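Local structure of putative polysaccharide deacetylase (Bdellovibrio bacteriovorus HD100, 5JP6) at residues S35-A40 against W308-N313. The protein probably removes acetyl groups from peptidoglycan as a zinc-dependent carbohydrate esterase of family CE-4, acting on carbon-nitrogen bonds other than peptide bonds. The protein carries 1 engineered substitution. Numbering follows the deposited sequence.
Sequences SDNQSA and WRTQSN
The C-terminal end of helix 24-39, in the N-terminal helical region, docks through Asn37, Gln38 and Ala40 onto a loop within the NodB homology region, where Trp308, Arg309 and Thr310 receive it. The carboxamide of Asn37 bridges two backbone groups of that loop. Its OD1 accepts from Thr310 N at 2.8 Å, and the donor lies in the carbonyl plane on a lone pair. Its ND2 donates a hydrogen bond to Trp308 O at 3.0 Å, nearly straight (N-H...O 164°) and within the amide plane. One donor and one acceptor thus fix the rotation of the amide; CG anti to the backbone N (chi1 -174°) starts the side chain on this course.

The loop runs from strand 303-304 to helix 313-327, in a curled, parallel beta sheet fold with helices, consistent with the distorted (beta/alpha) barrel of CE-4 NodB enzymes. Arg309 reaches back from it, its chain bent at chi3 (-62°), and takes Ala40 O end-on: NH1 and NH2 each donate to Ala40 O at 2.8 Å; the oxygen lies near the guanidinium plane, and the shared acceptor leaves both bonds bent. Ala40 is the first residue to leave helical geometry, and its carbonyl oxygen accepts both bonds. Trp308 CH2 lies over one guanidinium face, offset toward the rim, while Ala40 CB packs against the same CH2 at 3.8 Å. Gln38 NE2 adds a longer bond to Thr310 O (3.2 Å), the acceptor tilted from the amide plane; the two side chains cross at about a right angle.

Trp308 also stacks on Trp46 of helix 43-47, and the Trp308 side chain lies about 9 Å from the zinc ion, which Asp177, His227 and Tyr280 bind.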
loop_
_atom_site.group_PDB
_atom_site.type_symbol
_atom_site.label_atom_id
_atom_site.label_comp_id
_atom_site.label_asym_id
_atom_site.label_seq_id
_atom_site.Cartn_x
_atom_site.Cartn_y
_atom_site.Cartn_z
ATOM N N SER A 35 13.475 14.631 -5.571
ATOM C CA SER A 35 14.871 14.184 -5.683
ATOM C C SER A 35 15.157 12.874 -4.938
ATOM O O SER A 35 15.785 11.970 -5.494
ATOM C CB SER A 35 15.829 15.260 -5.131
ATOM O OG SER A 35 17.176 14.765 -5.151
ATOM N N ASP A 36 14.717 12.790 -3.675
ATOM C CA ASP A 36 14.971 11.588 -2.853
ATOM C C ASP A 36 14.222 10.377 -3.430
ATOM O O ASP A 36 14.728 9.252 -3.398
ATOM C CB ASP A 36 14.533 11.771 -1.398
ATOM C CG ASP A 36 15.451 12.644 -0.595
ATOM O OD1 ASP A 36 16.434 13.152 -1.165
ATOM O OD2 ASP A 36 15.190 12.806 0.625
ATOM N N ASN A 37 13.021 10.602 -3.957
ATOM C CA ASN A 37 12.247 9.513 -4.536
ATOM C C ASN A 37 12.964 8.923 -5.756
ATOM O O ASN A 37 12.934 7.730 -6.003
ATOM C CB ASN A 37 10.860 9.990 -4.936
ATOM C CG ASN A 37 9.980 8.858 -5.418
ATOM O OD1 ASN A 37 9.838 8.625 -6.592
ATOM N ND2 ASN A 37 9.366 8.169 -4.472
ATOM N N GLN A 38 13.618 9.772 -6.517
ATOM C CA GLN A 38 14.352 9.295 -7.656
ATOM C C GLN A 38 15.714 8.690 -7.336
ATOM O O GLN A 38 16.131 7.756 -8.011
ATOM C CB GLN A 38 14.454 10.430 -8.660
ATOM C CG GLN A 38 13.111 10.731 -9.337
ATOM C CD GLN A 38 12.315 9.468 -9.780
ATOM O OE1 GLN A 38 12.697 8.743 -10.745
ATOM N NE2 GLN A 38 11.205 9.200 -9.089
ATOM N N SER A 39 16.395 9.188 -6.310
ATOM C CA SER A 39 17.749 8.734 -6.031
ATOM C C SER A 39 17.775 7.482 -5.115
ATOM O O SER A 39 18.777 6.733 -5.109
ATOM C CB SER A 39 18.582 9.901 -5.469
ATOM O OG SER A 39 18.124 10.296 -4.195
ATOM N N ALA A 40 16.685 7.234 -4.383
ATOM C CA ALA A 40 16.598 6.039 -3.520
ATOM C C ALA A 40 16.795 4.759 -4.335
ATOM O O ALA A 40 16.169 4.607 -5.376
ATOM C CB ALA A 40 15.267 6.006 -2.781
ATOM N N TRP A 308 6.462 2.406 -4.932
ATOM C CA TRP A 308 6.737 3.642 -4.156
ATOM C C TRP A 308 7.413 4.713 -5.024
ATOM O O TRP A 308 7.425 5.895 -4.655
ATOM C CB TRP A 308 7.618 3.310 -2.939
ATOM C CG TRP A 308 8.909 2.618 -3.282
ATOM C CD1 TRP A 308 9.140 1.274 -3.305
ATOM C CD2 TRP A 308 10.151 3.247 -3.661
ATOM N NE1 TRP A 308 10.429 1.029 -3.688
ATOM C CE2 TRP A 308 11.069 2.214 -3.925
ATOM C CE3 TRP A 308 10.558 4.573 -3.844
ATOM C CZ2 TRP A 308 12.378 2.466 -4.308
ATOM C CZ3 TRP A 308 11.863 4.810 -4.248
ATOM C CH2 TRP A 308 12.750 3.767 -4.459
ATOM N N ARG A 309 8.052 4.300 -6.124
ATOM C CA ARG A 309 8.822 5.225 -6.952
ATOM C C ARG A 309 7.927 5.857 -8.014
ATOM O O ARG A 309 7.223 5.174 -8.736
ATOM C CB ARG A 309 10.023 4.502 -7.592
ATOM C CG ARG A 309 11.060 5.486 -8.105
ATOM C CD ARG A 309 12.080 4.851 -9.003
ATOM N NE ARG A 309 12.869 3.830 -8.356
ATOM C CZ ARG A 309 13.928 4.062 -7.580
ATOM N NH1 ARG A 309 14.257 5.314 -7.247
ATOM N NH2 ARG A 309 14.628 3.034 -7.119
ATOM N N THR A 310 7.954 7.167 -8.118
ATOM C CA THR A 310 7.269 7.864 -9.202
ATOM C C THR A 310 7.851 7.363 -10.517
ATOM O O THR A 310 9.082 7.374 -10.732
ATOM C CB THR A 310 7.413 9.377 -9.107
ATOM O OG1 THR A 310 6.944 9.827 -7.837
ATOM C CG2 THR A 310 6.636 10.101 -10.235
ATOM N N GLN A 311 6.946 6.969 -11.408
ATOM C CA GLN A 311 7.331 6.396 -12.698
ATOM C C GLN A 311 6.072 6.283 -13.541
ATOM O O GLN A 311 4.962 6.363 -12.996
ATOM C CB GLN A 311 7.935 5.030 -12.530
ATOM C CG GLN A 311 6.998 3.994 -11.918
ATOM C CD GLN A 311 7.740 2.775 -11.390
ATOM O OE1 GLN A 311 8.285 1.984 -12.165
ATOM N NE2 GLN A 311 7.787 2.636 -10.086
ATOM N N SER A 312 6.235 6.069 -14.837
ATOM C CA SER A 312 5.080 5.869 -15.715
ATOM C C SER A 312 4.377 4.557 -15.392
ATOM O O SER A 312 4.979 3.624 -14.833
ATOM C CB SER A 312 5.526 5.865 -17.169
ATOM O OG SER A 312 6.422 4.804 -17.441
ATOM N N ASN A 313 3.114 4.454 -15.794
ATOM C CA ASN A 313 2.423 3.184 -15.679
ATOM C C ASN A 313 3.189 2.076 -16.391
ATOM O O ASN A 313 3.323 0.966 -15.885
ATOM C CB ASN A 313 1.057 3.254 -16.341
ATOM C CG ASN A 313 0.027 4.085 -15.590
ATOM O OD1 ASN A 313 0.331 4.905 -14.772
ATOM N ND2 ASN A 313 -1.245 3.886 -15.984
#